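Local coordinates for tube-forming protein in Mycobacterial Envelpe, TiME (Mycolicibacterium smegmatis, PDB 7CU9) that probably forms a tube across the mycobacterial outer envelope through which proteins may be secreted, at residues 26-32 with 68-74; 50-54 with 82-86; 78-82 with 166-170; 95-99 with 157-162; 136-140 with 152-158. All blocks are in the same frame, centred on the assembly; numbering follows the deposited sequence.

Contact 1. Residues 26-32 with 68-74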
# COMPACT_ATOMS: atom_id res chain seq x y z
N ILE B 26 -3.37 10.69 1.93
CA ILE B 26 -4.57 10.94 1.09
C ILE B 26 -5.06 12.35 1.44
O ILE B 26 -5.78 12.48 2.44
CB ILE B 26 -5.65 9.87 1.33
CG1 ILE B 26 -5.14 8.44 1.13
CG2 ILE B 26 -6.88 10.14 0.48
CD1 ILE B 26 -4.87 8.07 -0.32
N ARG B 27 -4.63 13.35 0.67
CA ARG B 27 -4.81 14.78 1.04
C ARG B 27 -5.97 15.40 0.26
O ARG B 27 -6.35 16.53 0.60
CB ARG B 27 -3.51 15.55 0.81
CG ARG B 27 -2.36 15.07 1.68
CD ARG B 27 -1.15 15.99 1.61
NE ARG B 27 0.09 15.24 1.76
CZ ARG B 27 0.65 14.90 2.92
NH1 ARG B 27 0.09 15.24 4.07
NH2 ARG B 27 1.78 14.21 2.93
N TRP B 28 -6.52 14.70 -0.74
CA TRP B 28 -7.58 15.23 -1.63
C TRP B 28 -8.80 14.31 -1.59
O TRP B 28 -8.62 13.07 -1.63
CB TRP B 28 -7.07 15.40 -3.06
CG TRP B 28 -8.07 16.03 -3.98
CD1 TRP B 28 -8.24 17.36 -4.22
CD2 TRP B 28 -9.06 15.35 -4.77
NE1 TRP B 28 -9.26 17.56 -5.11
CE2 TRP B 28 -9.78 16.35 -5.47
CE3 TRP B 28 -9.40 14.01 -4.97
CZ2 TRP B 28 -10.83 16.03 -6.34
CZ3 TRP B 28 -10.43 13.70 -5.83
CH2 TRP B 28 -11.13 14.70 -6.51
N GLU B 29 -10.00 14.88 -1.54
CA GLU B 29 -11.24 14.09 -1.75
C GLU B 29 -12.35 14.98 -2.31
O GLU B 29 -12.33 16.21 -2.11
CB GLU B 29 -11.64 13.36 -0.47
CG GLU B 29 -12.53 14.13 0.48
CD GLU B 29 -13.06 13.22 1.59
OE1 GLU B 29 -12.68 13.44 2.75
OE2 GLU B 29 -13.82 12.28 1.27
N SER B 30 -13.28 14.34 -3.01
CA SER B 30 -14.50 14.94 -3.60
C SER B 30 -15.67 14.02 -3.29
O SER B 30 -15.65 12.86 -3.74
CB SER B 30 -14.33 15.16 -5.07
OG SER B 30 -15.50 15.74 -5.62
N GLU B 31 -16.65 14.51 -2.52
CA GLU B 31 -17.87 13.74 -2.16
C GLU B 31 -18.90 13.92 -3.27
O GLU B 31 -18.88 14.97 -3.94
CB GLU B 31 -18.42 14.22 -0.82
CG GLU B 31 -17.48 13.98 0.35
CD GLU B 31 -18.00 14.48 1.69
OE1 GLU B 31 -19.13 15.00 1.73
OE2 GLU B 31 -17.26 14.34 2.68
N PHE B 32 -19.77 12.93 -3.47
CA PHE B 32 -20.91 13.01 -4.42
C PHE B 32 -22.15 12.38 -3.78
O PHE B 32 -22.03 11.53 -2.87
CB PHE B 32 -20.54 12.39 -5.77
CG PHE B 32 -19.98 10.99 -5.74
CD1 PHE B 32 -18.62 10.77 -5.57
CD2 PHE B 32 -20.80 9.90 -5.94
CE1 PHE B 32 -18.11 9.48 -5.57
CE2 PHE B 32 -20.29 8.61 -5.93
CZ PHE B 32 -18.94 8.40 -5.75
N GLY B 68 -21.19 8.91 -1.92
CA GLY B 68 -19.88 8.34 -2.24
C GLY B 68 -18.80 9.38 -2.11
O GLY B 68 -19.10 10.55 -1.79
N ALA B 69 -17.56 8.97 -2.34
CA ALA B 69 -16.42 9.89 -2.41
C ALA B 69 -15.34 9.27 -3.28
O ALA B 69 -15.26 8.03 -3.37
CB ALA B 69 -15.92 10.21 -1.03
N THR B 70 -14.54 10.13 -3.90
CA THR B 70 -13.25 9.77 -4.52
C THR B 70 -12.16 10.49 -3.73
O THR B 70 -12.36 11.68 -3.43
CB THR B 70 -13.21 10.15 -6.00
OG1 THR B 70 -14.42 9.70 -6.63
CG2 THR B 70 -12.00 9.56 -6.70
N ALA B 71 -11.09 9.79 -3.37
CA ALA B 71 -9.97 10.37 -2.60
C ALA B 71 -8.66 9.98 -3.29
O ALA B 71 -8.61 8.91 -3.91
CB ALA B 71 -10.03 9.91 -1.17
N GLN B 72 -7.66 10.86 -3.22
CA GLN B 72 -6.36 10.69 -3.92
C GLN B 72 -5.23 11.19 -3.02
O GLN B 72 -5.49 12.00 -2.12
CB GLN B 72 -6.31 11.52 -5.20
CG GLN B 72 -7.25 11.06 -6.30
CD GLN B 72 -7.05 11.87 -7.55
OE1 GLN B 72 -6.24 12.80 -7.61
NE2 GLN B 72 -7.80 11.52 -8.58
N THR B 73 -4.01 10.76 -3.32
CA THR B 73 -2.75 11.28 -2.73
C THR B 73 -2.85 12.81 -2.60
O THR B 73 -2.67 13.32 -1.49
CB THR B 73 -1.55 10.84 -3.58
OG1 THR B 73 -1.57 9.42 -3.63
CG2 THR B 73 -0.23 11.33 -3.03
N ALA B 74 -3.14 13.49 -3.71
CA ALA B 74 -3.26 14.97 -3.80
C ALA B 74 -4.04 15.36 -5.06
O ALA B 74 -4.31 14.48 -5.88
CB ALA B 74 -1.88 15.59 -3.78
O HOH W 1 -0.18 14.13 -0.58
O HOH W 2 -15.71 12.13 -6.64

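Contact 2. Residues 50-54 with 82-86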
# COMPACT_ATOMS: atom_id res chain seq x y z
N ALA B 50 -15.96 -1.33 -14.86
CA ALA B 50 -15.02 -0.25 -15.25
C ALA B 50 -14.95 0.83 -14.16
O ALA B 50 -13.92 1.51 -14.05
CB ALA B 50 -15.41 0.31 -16.59
N ASP B 51 -16.01 0.99 -13.37
CA ASP B 51 -16.01 1.90 -12.20
C ASP B 51 -17.17 1.51 -11.30
O ASP B 51 -17.93 0.59 -11.65
CB ASP B 51 -16.11 3.37 -12.63
CG ASP B 51 -15.54 4.38 -11.64
OD1 ASP B 51 -15.21 3.98 -10.50
OD2 ASP B 51 -15.42 5.55 -12.02
N ILE B 52 -17.28 2.18 -10.16
CA ILE B 52 -18.34 1.95 -9.14
C ILE B 52 -19.21 3.21 -9.02
O ILE B 52 -18.84 4.27 -9.56
CB ILE B 52 -17.71 1.54 -7.79
CG1 ILE B 52 -16.80 2.64 -7.22
CG2 ILE B 52 -16.96 0.23 -7.95
CD1 ILE B 52 -16.42 2.41 -5.78
N GLY B 53 -20.34 3.09 -8.33
CA GLY B 53 -21.31 4.18 -8.13
C GLY B 53 -22.02 4.57 -9.42
O GLY B 53 -22.32 5.76 -9.58
N LEU B 54 -22.33 3.60 -10.29
CA LEU B 54 -22.88 3.87 -11.64
C LEU B 54 -24.39 4.05 -11.59
O LEU B 54 -25.10 3.33 -10.89
CB LEU B 54 -22.51 2.73 -12.59
CG LEU B 54 -21.02 2.46 -12.73
CD1 LEU B 54 -20.80 1.26 -13.62
CD2 LEU B 54 -20.28 3.69 -13.25
N VAL B 82 -8.85 6.09 -4.22
CA VAL B 82 -9.82 5.27 -3.46
C VAL B 82 -11.22 5.83 -3.73
O VAL B 82 -11.41 7.05 -3.59
CB VAL B 82 -9.50 5.24 -1.96
CG1 VAL B 82 -10.54 4.46 -1.17
CG2 VAL B 82 -8.11 4.69 -1.72
N LYS B 83 -12.15 4.97 -4.11
CA LYS B 83 -13.54 5.40 -4.37
C LYS B 83 -14.48 4.53 -3.53
O LYS B 83 -14.19 3.34 -3.31
CB LYS B 83 -13.84 5.34 -5.87
CG LYS B 83 -15.11 6.04 -6.31
CD LYS B 83 -15.20 6.13 -7.80
CE LYS B 83 -16.45 6.80 -8.30
NZ LYS B 83 -16.37 7.06 -9.75
N GLN B 84 -15.56 5.14 -3.08
CA GLN B 84 -16.62 4.49 -2.28
C GLN B 84 -17.98 4.90 -2.84
O GLN B 84 -18.13 6.06 -3.25
CB GLN B 84 -16.54 4.94 -0.83
CG GLN B 84 -15.25 4.55 -0.14
CD GLN B 84 -15.17 5.26 1.18
OE1 GLN B 84 -15.87 4.92 2.14
NE2 GLN B 84 -14.36 6.30 1.23
N ALA B 85 -18.95 3.98 -2.82
CA ALA B 85 -20.35 4.27 -3.17
C ALA B 85 -21.24 3.45 -2.24
O ALA B 85 -20.97 2.25 -2.07
CB ALA B 85 -20.63 3.97 -4.62
N VAL B 86 -22.24 4.08 -1.65
CA VAL B 86 -23.19 3.40 -0.73
C VAL B 86 -24.60 3.79 -1.16
O VAL B 86 -24.90 4.99 -1.21
CB VAL B 86 -22.94 3.76 0.74
CG1 VAL B 86 -23.92 3.03 1.65
CG2 VAL B 86 -21.51 3.47 1.15
O HOH W 3 -18.85 6.69 -10.87

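Contact 3. Residues 78-82 with 166-170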
# COMPACT_ATOMS: atom_id res chain seq x y z
N ALA B 78 -2.82 10.84 -8.39
CA ALA B 78 -3.67 9.66 -8.12
C ALA B 78 -2.81 8.43 -7.82
O ALA B 78 -3.29 7.30 -8.04
CB ALA B 78 -4.59 9.42 -9.30
N THR B 79 -1.59 8.62 -7.30
CA THR B 79 -0.68 7.49 -6.96
C THR B 79 -1.47 6.44 -6.17
O THR B 79 -1.42 5.24 -6.52
CB THR B 79 0.56 7.98 -6.20
OG1 THR B 79 1.32 8.82 -7.07
CG2 THR B 79 1.42 6.84 -5.72
N HIS B 80 -2.17 6.89 -5.13
CA HIS B 80 -3.28 6.14 -4.48
C HIS B 80 -4.58 6.84 -4.86
O HIS B 80 -4.64 8.08 -4.73
CB HIS B 80 -3.08 6.03 -2.95
CG HIS B 80 -1.92 5.18 -2.54
ND1 HIS B 80 -2.05 3.84 -2.25
CD2 HIS B 80 -0.61 5.48 -2.34
CE1 HIS B 80 -0.88 3.35 -1.90
NE2 HIS B 80 0.02 4.34 -1.95
N LEU B 81 -5.55 6.09 -5.39
CA LEU B 81 -6.93 6.58 -5.62
C LEU B 81 -7.89 5.58 -4.98
O LEU B 81 -7.71 4.36 -5.17
CB LEU B 81 -7.23 6.76 -7.11
CG LEU B 81 -8.62 7.30 -7.43
CD1 LEU B 81 -8.62 8.16 -8.68
CD2 LEU B 81 -9.63 6.17 -7.57
N VAL B 82 -8.85 6.09 -4.22
CA VAL B 82 -9.82 5.27 -3.46
C VAL B 82 -11.22 5.83 -3.73
O VAL B 82 -11.41 7.05 -3.59
CB VAL B 82 -9.50 5.24 -1.96
CG1 VAL B 82 -10.54 4.46 -1.17
CG2 VAL B 82 -8.11 4.69 -1.72
N LYS B 166 -13.25 0.72 -4.17
CA LYS B 166 -12.20 0.54 -5.19
C LYS B 166 -10.93 1.16 -4.63
O LYS B 166 -10.99 2.32 -4.19
CB LYS B 166 -12.65 1.20 -6.50
CG LYS B 166 -11.63 1.22 -7.62
CD LYS B 166 -12.12 2.00 -8.82
CE LYS B 166 -11.97 3.50 -8.65
NZ LYS B 166 -12.42 4.24 -9.85
N VAL B 167 -9.84 0.40 -4.62
CA VAL B 167 -8.49 0.91 -4.24
C VAL B 167 -7.56 0.70 -5.43
O VAL B 167 -7.39 -0.46 -5.84
CB VAL B 167 -7.97 0.24 -2.96
CG1 VAL B 167 -6.53 0.64 -2.69
CG2 VAL B 167 -8.85 0.55 -1.76
N CYS B 168 -7.03 1.80 -5.96
CA CYS B 168 -6.14 1.83 -7.15
C CYS B 168 -4.73 2.21 -6.69
O CYS B 168 -4.59 3.17 -5.91
CB CYS B 168 -6.61 2.84 -8.18
SG CYS B 168 -8.26 2.50 -8.86
N GLN B 169 -3.74 1.46 -7.14
CA GLN B 169 -2.33 1.65 -6.74
C GLN B 169 -1.47 0.64 -7.50
O GLN B 169 -2.02 -0.32 -8.06
CB GLN B 169 -2.15 1.44 -5.23
CG GLN B 169 -2.80 0.17 -4.70
CD GLN B 169 -2.42 -0.11 -3.27
OE1 GLN B 169 -3.00 0.44 -2.33
NE2 GLN B 169 -1.43 -0.97 -3.07
N SER B 170 -0.16 0.83 -7.48
CA SER B 170 0.78 -0.26 -7.80
C SER B 170 0.66 -1.34 -6.71
O SER B 170 -0.10 -1.14 -5.73
CB SER B 170 2.18 0.26 -7.96
OG SER B 170 2.62 0.89 -6.77
O HOH W 4 0.57 3.40 -6.30
O HOH W 5 -4.29 2.80 -2.75

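Contact 4. Residues 95-99 with 157-162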
# COMPACT_ATOMS: atom_id res chain seq x y z
N ALA B 95 -32.17 -4.00 -3.16
CA ALA B 95 -30.70 -4.06 -3.03
C ALA B 95 -30.18 -5.28 -3.80
O ALA B 95 -29.14 -5.17 -4.46
CB ALA B 95 -30.30 -4.12 -1.57
N ASP B 96 -30.89 -6.41 -3.74
CA ASP B 96 -30.48 -7.64 -4.47
C ASP B 96 -30.53 -7.37 -5.98
O ASP B 96 -29.61 -7.80 -6.70
CB ASP B 96 -31.35 -8.84 -4.10
CG ASP B 96 -30.76 -10.14 -4.64
OD1 ASP B 96 -29.57 -10.41 -4.35
OD2 ASP B 96 -31.47 -10.83 -5.38
N ARG B 97 -31.56 -6.68 -6.47
CA ARG B 97 -31.67 -6.38 -7.92
C ARG B 97 -30.50 -5.48 -8.33
O ARG B 97 -29.94 -5.71 -9.41
CB ARG B 97 -33.03 -5.76 -8.25
CG ARG B 97 -34.18 -6.77 -8.20
CD ARG B 97 -35.45 -6.18 -8.77
NE ARG B 97 -36.01 -5.09 -7.98
CZ ARG B 97 -36.80 -5.23 -6.91
NH1 ARG B 97 -37.13 -6.43 -6.46
NH2 ARG B 97 -37.27 -4.16 -6.30
N ALA B 98 -30.13 -4.50 -7.50
CA ALA B 98 -29.00 -3.60 -7.79
C ALA B 98 -27.70 -4.41 -7.83
O ALA B 98 -26.90 -4.21 -8.77
CB ALA B 98 -28.94 -2.48 -6.79
N TYR B 99 -27.51 -5.32 -6.87
CA TYR B 99 -26.34 -6.23 -6.84
C TYR B 99 -26.28 -7.00 -8.17
O TYR B 99 -25.20 -7.11 -8.77
CB TYR B 99 -26.42 -7.17 -5.64
CG TYR B 99 -25.30 -8.18 -5.60
CD1 TYR B 99 -24.02 -7.79 -5.26
CD2 TYR B 99 -25.51 -9.50 -5.96
CE1 TYR B 99 -22.96 -8.69 -5.26
CE2 TYR B 99 -24.47 -10.41 -5.95
CZ TYR B 99 -23.20 -10.01 -5.60
OH TYR B 99 -22.17 -10.92 -5.60
N LYS B 157 -23.56 -6.72 -0.97
CA LYS B 157 -25.00 -6.56 -0.70
C LYS B 157 -25.21 -6.96 0.76
O LYS B 157 -24.84 -8.09 1.12
CB LYS B 157 -25.78 -7.39 -1.72
CG LYS B 157 -27.27 -7.13 -1.76
CD LYS B 157 -27.99 -7.65 -0.56
CE LYS B 157 -29.39 -8.10 -0.88
NZ LYS B 157 -30.06 -8.59 0.35
N ARG B 158 -25.73 -6.05 1.58
CA ARG B 158 -25.94 -6.28 3.03
C ARG B 158 -27.34 -5.77 3.35
O ARG B 158 -27.53 -4.55 3.31
CB ARG B 158 -24.85 -5.58 3.84
CG ARG B 158 -23.43 -6.04 3.54
CD ARG B 158 -23.21 -7.47 4.02
NE ARG B 158 -21.82 -7.90 3.87
CZ ARG B 158 -21.33 -8.56 2.83
NH1 ARG B 158 -22.08 -8.88 1.79
NH2 ARG B 158 -20.05 -8.91 2.84
N GLU B 159 -28.28 -6.68 3.62
CA GLU B 159 -29.70 -6.33 3.85
C GLU B 159 -30.17 -5.48 2.66
O GLU B 159 -30.17 -5.98 1.52
CB GLU B 159 -29.87 -5.64 5.21
CG GLU B 159 -29.64 -6.56 6.40
CD GLU B 159 -30.88 -7.32 6.85
OE1 GLU B 159 -31.83 -7.43 6.06
OE2 GLU B 159 -30.87 -7.82 8.00
N ASN B 160 -30.54 -4.22 2.91
CA ASN B 160 -31.09 -3.30 1.89
C ASN B 160 -30.02 -2.33 1.38
O ASN B 160 -30.39 -1.31 0.77
CB ASN B 160 -32.27 -2.52 2.46
CG ASN B 160 -31.87 -1.65 3.63
OD1 ASN B 160 -30.97 -1.99 4.40
ND2 ASN B 160 -32.55 -0.53 3.80
N VAL B 161 -28.74 -2.64 1.58
CA VAL B 161 -27.63 -1.74 1.18
C VAL B 161 -26.79 -2.43 0.10
O VAL B 161 -26.48 -3.62 0.25
CB VAL B 161 -26.78 -1.34 2.39
CG1 VAL B 161 -25.55 -0.53 1.97
CG2 VAL B 161 -27.60 -0.58 3.42
N LEU B 162 -26.45 -1.69 -0.94
CA LEU B 162 -25.36 -2.08 -1.87
C LEU B 162 -24.20 -1.12 -1.64
O LEU B 162 -24.39 0.11 -1.76
CB LEU B 162 -25.84 -2.04 -3.33
CG LEU B 162 -24.82 -2.57 -4.34
CD1 LEU B 162 -24.59 -4.06 -4.14
CD2 LEU B 162 -25.25 -2.28 -5.76

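Contact 5. Residues 136-140 with 152-158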
# COMPACT_ATOMS: atom_id res chain seq x y z
N ALA B 136 -23.73 -12.44 -2.49
CA ALA B 136 -23.81 -11.08 -1.91
C ALA B 136 -22.45 -10.38 -1.90
O ALA B 136 -22.35 -9.32 -1.26
CB ALA B 136 -24.40 -11.17 -0.53
N ASP B 137 -21.45 -10.94 -2.59
CA ASP B 137 -20.07 -10.40 -2.63
C ASP B 137 -19.50 -10.66 -4.02
O ASP B 137 -19.48 -11.83 -4.43
CB ASP B 137 -19.19 -11.04 -1.57
CG ASP B 137 -19.63 -10.76 -0.15
OD1 ASP B 137 -20.59 -11.43 0.32
OD2 ASP B 137 -19.02 -9.90 0.49
N ALA B 138 -19.07 -9.61 -4.71
CA ALA B 138 -18.44 -9.70 -6.04
C ALA B 138 -17.16 -8.86 -6.04
O ALA B 138 -17.24 -7.65 -5.74
CB ALA B 138 -19.40 -9.27 -7.12
N ASP B 139 -16.04 -9.49 -6.35
CA ASP B 139 -14.71 -8.83 -6.40
C ASP B 139 -14.18 -8.93 -7.82
O ASP B 139 -14.46 -9.93 -8.52
CB ASP B 139 -13.73 -9.45 -5.41
CG ASP B 139 -14.13 -9.27 -3.95
OD1 ASP B 139 -15.14 -8.59 -3.69
OD2 ASP B 139 -13.43 -9.84 -3.10
N TRP B 140 -13.42 -7.93 -8.24
CA TRP B 140 -12.72 -7.98 -9.53
C TRP B 140 -11.56 -6.99 -9.50
O TRP B 140 -11.50 -6.15 -8.58
CB TRP B 140 -13.67 -7.70 -10.69
CG TRP B 140 -14.22 -6.30 -10.71
CD1 TRP B 140 -13.66 -5.20 -11.29
CD2 TRP B 140 -15.47 -5.86 -10.15
NE1 TRP B 140 -14.47 -4.11 -11.13
CE2 TRP B 140 -15.58 -4.49 -10.42
CE3 TRP B 140 -16.49 -6.50 -9.45
CZ2 TRP B 140 -16.69 -3.74 -10.03
CZ3 TRP B 140 -17.59 -5.76 -9.05
CH2 TRP B 140 -17.68 -4.40 -9.34
N PHE B 152 -8.40 -2.74 -7.28
CA PHE B 152 -9.12 -3.84 -6.60
C PHE B 152 -10.50 -3.33 -6.19
O PHE B 152 -10.59 -2.29 -5.51
CB PHE B 152 -8.31 -4.36 -5.42
CG PHE B 152 -7.19 -5.28 -5.83
CD1 PHE B 152 -6.06 -4.78 -6.45
CD2 PHE B 152 -7.28 -6.65 -5.61
CE1 PHE B 152 -5.04 -5.63 -6.85
CE2 PHE B 152 -6.26 -7.49 -6.01
CZ PHE B 152 -5.14 -6.98 -6.63
N ASN B 153 -11.53 -4.03 -6.64
CA ASN B 153 -12.94 -3.62 -6.46
C ASN B 153 -13.65 -4.67 -5.62
O ASN B 153 -13.39 -5.86 -5.81
CB ASN B 153 -13.66 -3.49 -7.80
CG ASN B 153 -13.07 -2.42 -8.70
OD1 ASN B 153 -13.64 -1.35 -8.84
ND2 ASN B 153 -11.94 -2.72 -9.32
N THR B 154 -14.55 -4.23 -4.74
CA THR B 154 -15.47 -5.13 -4.01
C THR B 154 -16.87 -4.52 -4.03
O THR B 154 -17.00 -3.29 -3.84
CB THR B 154 -14.96 -5.46 -2.60
OG1 THR B 154 -15.76 -6.54 -2.12
CG2 THR B 154 -15.01 -4.29 -1.65
N THR B 155 -17.86 -5.36 -4.32
CA THR B 155 -19.30 -5.00 -4.31
C THR B 155 -19.97 -5.91 -3.29
O THR B 155 -19.82 -7.14 -3.40
CB THR B 155 -19.91 -5.17 -5.70
OG1 THR B 155 -19.25 -4.23 -6.55
CG2 THR B 155 -21.41 -4.94 -5.71
N ARG B 156 -20.68 -5.34 -2.33
CA ARG B 156 -21.25 -6.14 -1.23
C ARG B 156 -22.69 -5.72 -1.00
O ARG B 156 -22.96 -4.52 -0.88
CB ARG B 156 -20.39 -5.98 0.02
CG ARG B 156 -18.96 -6.39 -0.25
CD ARG B 156 -18.15 -6.34 1.00
NE ARG B 156 -16.77 -6.65 0.68
CZ ARG B 156 -15.85 -6.85 1.60
NH1 ARG B 156 -16.17 -6.75 2.88
NH2 ARG B 156 -14.61 -7.12 1.23
N LYS B 157 -23.56 -6.72 -0.97
CA LYS B 157 -25.00 -6.56 -0.70
C LYS B 157 -25.21 -6.96 0.76
O LYS B 157 -24.84 -8.09 1.12
CB LYS B 157 -25.78 -7.39 -1.72
CG LYS B 157 -27.27 -7.13 -1.76
CD LYS B 157 -27.99 -7.65 -0.56
CE LYS B 157 -29.39 -8.10 -0.88
NZ LYS B 157 -30.06 -8.59 0.35
N ARG B 158 -25.73 -6.05 1.58
CA ARG B 158 -25.94 -6.28 3.03
C ARG B 158 -27.34 -5.77 3.35
O ARG B 158 -27.53 -4.55 3.31
CB ARG B 158 -24.85 -5.58 3.84
CG ARG B 158 -23.43 -6.04 3.54
CD ARG B 158 -23.21 -7.47 4.02
NE ARG B 158 -21.82 -7.90 3.87
CZ ARG B 158 -21.33 -8.56 2.83
NH1 ARG B 158 -22.08 -8.88 1.79
NH2 ARG B 158 -20.05 -8.91 2.84

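Contact 1. Residues 26-32 with 68-74
Phe32 lies with one face of its ring over Gly68: the glycine CA sits 3.8 Å from the ring centroid of Phe32, 18° off the ring normal, a CH-pi contact. CG of Phe32 is wedged between its own backbone N and carbonyl carbon (chi1 52°), which folds the ring across to the neighbouring strand, and the missing side chain of Gly68 lets it settle there. Phe36 packs edge-to-face on the same ring. At the other end Trp28 and Gln72 run side by side in the same direction, CE3 of Trp28 3.9 Å from CG of Gln72. Strand 28-32 is an outermost strand of the antiparallel sheet within this chain and pairs with 63-72. Paired backbone bonds join Phe32 to Gly68, Ser30 to Thr70 and Trp28 to Gln72. The regular ladder ends in a classic beta bulge, where Arg27 and Trp28 both face Gln72; there Arg27 N turns to Thr73 O at 2.9 Å. Ile26, beyond the bulge, sets CG2 against CB of Ala71 at 3.6 Å, and its side chain also touches Val18 of helix 15-22. On the face of Ala69 and Ala71, Glu29 extends its chain so that OE2 lies 3.7 Å from CB of Ala69, while OE1 is bonded to the backbone N of Lys15. Between Trp28 and Phe32, one water donates to Ser30 O and hydrogen-bonds to OG1 of Thr70 at 2.8 Å, linking the strands beside their direct bonds.

Contact 2. Residues 50-54 with 82-86
Asp51 meets Lys83 in a salt bridge, OD2 of Asp51 to NZ of Lys83 at 2.9 Å, the two side chains crossing at about a right angle. The ammonium group approaches from above the carboxylate plane, 42° out of it. OD1 of Asp51 is occupied as well: it takes the backbone N-H of Ile52 at 2.8 Å and a second salt bridge from Lys166 on the adjoining strand. The carboxylate is thus held at both oxygens, and the two lysines would be expected to favour its negative form. Ile52 comes next and slides past Lys83 in the opposite direction. Its CG1, set between the backbone N and the carbonyl carbon (chi1 62°), rides 3.9 Å from CD of Lys83, and CD1 reaches on to 3.5 Å from the carbonyl O of Lys83. The lysine stays fully extended, with CG trans to its backbone N (chi1 -167°), so its methylene chain lines the isoleucine while its ammonium group carries on to Asp51. A water bridges the two segments: it accepts from NZ of Lys83 at 2.7 Å and donates to the carbonyl O of Ile52. Gly53 then brings its CA to 3.6 Å from CB of Ala85, a close approach at a residue without a side chain, whose positive phi suits glycine, and Gln164 receives its N-H. The whole is a loop between two short helices, 47-50 and 55-58, laid across one face of the antiparallel sheet, its aspartate tied to lysines from the neighbouring strands 77-89 and 161-169.

Contact 3. Residues 78-82 with 166-170
Gln169 turns its CG into the slot between its backbone N and carbonyl carbon (chi1 49°), while His80 keeps its ring opposite the carbonyl carbon (chi1 -68°); together these bring OE1 of Gln169 to the edge of the imidazole, 3.5 Å from ND1 of His80 and in the ring plane. Amide and ring stand 89° apart. A water lies close to ND1 of His80 and donates to OE1 of Gln169, at 2.7 Å, and to the carbonyl O of Cys168. The amide nitrogen of Gln169 bonds to Ser170 O and to the carbonyl O of Ala64 of the second subunit. Farther along, Leu81 and Cys168 form a hydrogen-bonded antiparallel pair: the N-H of Cys168 meets the carbonyl O of Leu81 at 2.8 Å, and the return bond is 3.1 Å from Leu81 N to Cys168 O. CD2 of Leu81 also rests 3.7 Å from CE of Lys166. On the opposite face Val82 and Val167 touch through their CG2 methyls, beneath helix 174-185. The pairing joins strands 77-89 and 161-169 inside the antiparallel sheet, and the disulfide of Cys168 with Cys151 ties it to strand 150-158.

Contact 4. Residues 95-99 with 157-162
Ala95 presses its CB against the turn that joins two strands of a beta hairpin, with Ala95 CB 3.5 Å from Asn160 C. The hairpin links strands 150-158 and 161-169 through a type II' turn from Arg158 to Val161, and helix 92-103 packs over its end. The apolar contacts come first. Leu162 forks between two helix residues: CD2 lies 3.8 Å from CB of Ala98, and CD1 reaches the CB of Tyr99 at 3.9 Å while also meeting the edge of its ring in plane. Tyr99 has CG trans to the backbone N (chi1 177°), which carries the ring out along the sheet, where its hydroxyl bonds to the carbonyl O of Gly134. The aliphatic part of Lys157 lies alongside, CG 4.0 Å from CB of Tyr99, the two side chains crossing at about a right angle. Bends at chi2 and chi3 then swing the lysine chain over the helix, so that CE comes to 3.6 Å from the backbone N of Asp96. Polar contacts serve the hairpin itself. Arg158 uses NH1 to hold the carbonyl O of Lys157, from above the carbonyl plane, and Asn160 is fixed by Ser3 and by the carbonyl of Phe89. The charges of Asp96 and Lys157 are near each other without touching, and may attract weakly. Instead of reaching that carboxylate, NZ of Lys157 folds back on the turn and bonds to the carbonyl O of Glu159 at 2.9 Å, in the carbonyl plane and on a lone pair.

Contact 5. Residues 136-140 with 152-158
Asp137 is gripped end-on by two nitrogens of Arg158, one to each carboxylate oxygen, although the carboxylate and guanidinium planes stand 54° apart. The firmer bond runs from NH2 of Arg158 to the syn lone pair of OD2 of Asp137 at 2.8 Å, lying in the guanidinium plane; NH1 meets OD1 at 3.3 Å from above the carboxylate. A bend at chi2 folds the arginine back along the strand, with one guanidinium face over CB of Arg156. Arg156 adds charge to the network at longer range, its NE 4.0 Å from OD2 of Asp137 with no N-H aimed at it. That NE goes to OG1 of Thr154, which in turn donates to OD1 of Asp139 at 2.7 Å, making a polar chain along one face. The framework is the antiparallel hairpin of strands 137-144 and 150-158, with hydrogen-bonded pairs at Ala138 with Thr155 and Trp140 with Asn153. On its other face CB of Asn153 sits over the indole of Trp140, 3.5 Å from the centroid of the five-membered ring. The Asn153 amide lies within 11° of parallel to that ring. Trp140 holds CG between its backbone N and carbonyl carbon (chi1 66°), sending the ring across the neighbouring strand until CH2 comes 3.2 Å from OG1 of Thr155. Trp49 stacks on the indole and accepts its N-H through a backbone carbonyl, while Gln164 bonds to the Thr155 hydroxyl.

In the fold
All five contacts reach one antiparallel sheet. Contacts 1, 3 and 5 pair its strands, 28-32 with 63-72, 77-89 with 161-169, and 150-158 with 137-144; contact 2 lays a loop on strand 77-89, and contact 4 packs helix 92-103 on the 150-158/161-169 hairpin. Contacts 2 and 3 share Val82, and contacts 4 and 5 share Lys157 and Arg158. Contacts 1 and 4 lie on opposite sides of the chain's centre, about 25 Å apart between centres, while contact 2 is close to that centre. Along the chain, contact 5 nests within contact 4, and contact 4 within contact 3. Distant sequence is thus knitted into a single PknH-like domain, from which the proposed tube may be built.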